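Local coordinates for DNA-binding protein HU (Anabaena sp., PDB 1P51) that binds and wraps DNA as a histone-like homodimer, stabilising it against denaturation under extreme conditions, and is essential for heterocyst differentiation, at residues E[52-57]-E[73-78]. Sequence-based numbering, arbitrary orientation.
Sequences SRERKA and ATRVPA. With nucleotides of chain A.
S52 meets the end of R75, its OG over one face of the guanidinium, toward the rim, 3.3 Å from NH1 at an angle too poor for a hydrogen bond. Each polar group has its own partner elsewhere, OG bonding to V36 O and R75 NH2 to S37 O. R53 forms a hydrogen-bonded antiparallel pair with V76, closed by R53 N to V76 O and V76 N to R53 O, both 3.0 Å. With CG beside the backbone N (chi1 -86°) and the chain extended to NE, the R53 guanidinium lays one face over A78, whose CB is 3.5 Å from CZ, while NE makes a salt bridge with E51. E54 returns to the face of S52 and R75; its OE2 lies against the R75 methylene CD (3.9 Å), and the charged ends do not meet. A leucine in place of R75 would probably leave S37 O without this donor and S52 without its flat cover. R55 pairs with T74 through a short bond from R55 N to T74 O (2.7 Å). Bent at chi2 (-133°), the R55 chain crosses V76 at about a right angle, NE 3.5 Å from CG2, and presents the guanidinium edge to DNA: NH1 (2.9 Å) and NH2 both grip OP1 of DT11 of chain A, and NH1 adds a weak bond to O3' of DT10 of chain A. Where the pairing lapses past R55, A73 CB comes beside A57 N. The contact illustrates how an antiparallel hairpin sorts its work by face: R55 hydrogen-bonds the phosphate, R53 beside it touches through CD with only a long, weak ion pair, and S52 and R75 face the protein. It lies along strands 48-61 and 68-81, the DNA-binding arm of HU, with helix 18-37 ending beside S52 and R75 and V89 of the second subunit packing on S52.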
loop_
_atom_site.group_PDB
_atom_site.type_symbol
_atom_site.label_atom_id
_atom_site.label_comp_id
_atom_site.label_asym_id
_atom_site.label_seq_id
_atom_site.Cartn_x
_atom_site.Cartn_y
_atom_site.Cartn_z
ATOM N N SER E 52 4.893 -10.035 1.522
ATOM C CA SER E 52 5.492 -10.620 0.333
ATOM C C SER E 52 4.649 -11.799 -0.141
ATOM O O SER E 52 4.005 -12.482 0.661
ATOM C CB SER E 52 6.921 -11.075 0.624
ATOM O OG SER E 52 7.804 -9.969 0.705
ATOM N N ARG E 53 4.649 -12.020 -1.451
ATOM C CA ARG E 53 3.970 -13.164 -2.046
ATOM C C ARG E 53 4.872 -13.802 -3.094
ATOM O O ARG E 53 5.465 -13.104 -3.925
ATOM C CB ARG E 53 2.634 -12.747 -2.666
ATOM C CG ARG E 53 1.473 -12.739 -1.678
ATOM C CD ARG E 53 0.213 -12.060 -2.196
ATOM N NE ARG E 53 -0.581 -11.471 -1.117
ATOM C CZ ARG E 53 -1.597 -10.627 -1.294
ATOM N NH1 ARG E 53 -1.960 -10.251 -2.516
ATOM N NH2 ARG E 53 -2.250 -10.152 -0.243
ATOM N N GLU E 54 4.983 -15.127 -3.037
ATOM C CA GLU E 54 5.819 -15.869 -3.975
ATOM C C GLU E 54 5.013 -16.255 -5.211
ATOM O O GLU E 54 3.907 -16.785 -5.097
ATOM C CB GLU E 54 6.422 -17.111 -3.307
ATOM C CG GLU E 54 7.502 -16.811 -2.271
ATOM C CD GLU E 54 8.837 -17.465 -2.595
ATOM O OE1 GLU E 54 8.895 -18.715 -2.655
ATOM O OE2 GLU E 54 9.832 -16.729 -2.787
ATOM N N ARG E 55 5.567 -15.961 -6.385
ATOM C CA ARG E 55 4.962 -16.353 -7.655
ATOM C C ARG E 55 5.762 -17.497 -8.256
ATOM O O ARG E 55 6.985 -17.428 -8.318
ATOM C CB ARG E 55 4.928 -15.182 -8.640
ATOM C CG ARG E 55 4.358 -13.892 -8.082
ATOM C CD ARG E 55 3.344 -13.216 -8.994
ATOM N NE ARG E 55 2.580 -12.185 -8.291
ATOM C CZ ARG E 55 1.545 -12.425 -7.491
ATOM N NH1 ARG E 55 1.132 -13.670 -7.279
ATOM N NH2 ARG E 55 0.918 -11.419 -6.899
ATOM N N LYS E 56 5.073 -18.550 -8.687
ATOM C CA LYS E 56 5.738 -19.684 -9.328
ATOM C C LYS E 56 6.079 -19.353 -10.780
ATOM O O LYS E 56 5.515 -18.425 -11.366
ATOM C CB LYS E 56 4.882 -20.960 -9.253
ATOM C CG LYS E 56 3.995 -21.084 -8.011
ATOM C CD LYS E 56 4.748 -21.657 -6.816
ATOM C CE LYS E 56 4.911 -20.616 -5.712
ATOM N NZ LYS E 56 6.352 -20.345 -5.404
ATOM N N ALA E 57 7.016 -20.110 -11.346
ATOM C CA ALA E 57 7.407 -19.957 -12.744
ATOM C C ALA E 57 6.215 -20.151 -13.678
ATOM O O ALA E 57 5.345 -20.992 -13.427
ATOM C CB ALA E 57 8.518 -20.938 -13.093
ATOM N N ALA E 73 10.361 -17.950 -11.278
ATOM C CA ALA E 73 9.677 -17.681 -10.016
ATOM C C ALA E 73 10.261 -16.439 -9.351
ATOM O O ALA E 73 11.449 -16.137 -9.518
ATOM C CB ALA E 73 9.781 -18.876 -9.091
ATOM N N THR E 74 9.422 -15.721 -8.608
ATOM C CA THR E 74 9.842 -14.486 -7.952
ATOM C C THR E 74 9.032 -14.194 -6.688
ATOM O O THR E 74 8.076 -14.906 -6.377
ATOM C CB THR E 74 9.785 -13.294 -8.952
ATOM O OG1 THR E 74 10.330 -12.117 -8.339
ATOM C CG2 THR E 74 8.334 -12.912 -9.280
ATOM N N ARG E 75 9.441 -13.153 -5.963
ATOM C CA ARG E 75 8.696 -12.637 -4.820
ATOM C C ARG E 75 8.346 -11.170 -5.065
ATOM O O ARG E 75 9.181 -10.401 -5.540
ATOM C CB ARG E 75 9.516 -12.786 -3.538
ATOM C CG ARG E 75 8.699 -12.684 -2.255
ATOM C CD ARG E 75 9.389 -13.256 -1.028
ATOM N NE ARG E 75 10.507 -12.417 -0.606
ATOM C CZ ARG E 75 10.708 -11.986 0.635
ATOM N NH1 ARG E 75 9.869 -12.309 1.615
ATOM N NH2 ARG E 75 11.762 -11.227 0.896
ATOM N N VAL E 76 7.111 -10.787 -4.745
ATOM C CA VAL E 76 6.625 -9.430 -5.013
ATOM C C VAL E 76 5.942 -8.788 -3.793
ATOM O O VAL E 76 5.355 -9.494 -2.965
ATOM C CB VAL E 76 5.655 -9.390 -6.239
ATOM C CG1 VAL E 76 6.369 -9.802 -7.522
ATOM C CG2 VAL E 76 4.401 -10.246 -6.003
ATOM N N PRO E 77 6.028 -7.460 -3.675
ATOM C CA PRO E 77 5.273 -6.724 -2.654
ATOM C C PRO E 77 3.774 -6.738 -2.956
ATOM O O PRO E 77 3.365 -6.534 -4.100
ATOM C CB PRO E 77 5.823 -5.296 -2.768
ATOM C CG PRO E 77 7.092 -5.435 -3.521
ATOM C CD PRO E 77 6.862 -6.554 -4.483
ATOM N N ALA E 78 2.971 -6.989 -1.928
ATOM C CA ALA E 78 1.524 -7.038 -2.073
ATOM C C ALA E 78 0.857 -6.187 -1.007
ATOM O O ALA E 78 1.473 -5.855 0.005
ATOM C CB ALA E 78 1.035 -8.468 -1.999
ATOM P P DT A 10 0.541 -17.983 -9.765
ATOM O OP1 DT A 10 1.610 -17.086 -9.268
ATOM O OP2 DT A 10 0.675 -19.445 -9.554
ATOM O "O5'" DT A 10 -0.836 -17.497 -9.103
ATOM C "C5'" DT A 10 -1.736 -16.637 -9.795
ATOM C "C4'" DT A 10 -1.638 -15.205 -9.305
ATOM O "O4'" DT A 10 -2.227 -14.310 -10.285
ATOM C "C3'" DT A 10 -2.382 -14.946 -8.005
ATOM O "O3'" DT A 10 -1.669 -14.000 -7.219
ATOM C "C2'" DT A 10 -3.736 -14.408 -8.459
ATOM C "C1'" DT A 10 -3.423 -13.735 -9.791
ATOM N N1 DT A 10 -4.501 -13.886 -10.827
ATOM C C2 DT A 10 -5.159 -12.761 -11.292
ATOM O O2 DT A 10 -4.926 -11.627 -10.909
ATOM N N3 DT A 10 -6.120 -13.014 -12.241
ATOM C C4 DT A 10 -6.486 -14.243 -12.763
ATOM O O4 DT A 10 -7.363 -14.349 -13.613
ATOM C C5 DT A 10 -5.760 -15.379 -12.238
ATOM C C7 DT A 10 -6.055 -16.771 -12.719
ATOM C C6 DT A 10 -4.816 -15.147 -11.310
ATOM P P DT A 11 -1.875 -13.961 -5.633
ATOM O OP1 DT A 11 -0.737 -13.212 -5.058
ATOM O OP2 DT A 11 -2.160 -15.338 -5.166
ATOM O "O5'" DT A 11 -3.201 -13.088 -5.451
ATOM C "C5'" DT A 11 -3.252 -11.714 -5.825
ATOM C "C4'" DT A 11 -4.690 -11.231 -5.850
ATOM O "O4'" DT A 11 -5.325 -11.719 -7.058
ATOM C "C3'" DT A 11 -5.557 -11.739 -4.698
ATOM O "O3'" DT A 11 -5.727 -10.731 -3.695
ATOM C "C2'" DT A 11 -6.881 -12.135 -5.354
ATOM C "C1'" DT A 11 -6.716 -11.777 -6.828
ATOM N N1 DT A 11 -7.358 -12.753 -7.780
ATOM C C2 DT A 11 -8.346 -12.324 -8.653
ATOM O O2 DT A 11 -8.752 -11.176 -8.720
ATOM N N3 DT A 11 -8.857 -13.308 -9.468
ATOM C C4 DT A 11 -8.496 -14.646 -9.502
ATOM O O4 DT A 11 -9.022 -15.440 -10.276
ATOM C C5 DT A 11 -7.462 -15.030 -8.566
ATOM C C7 DT A 11 -6.975 -16.449 -8.492
ATOM C C6 DT A 11 -6.958 -14.080 -7.763
#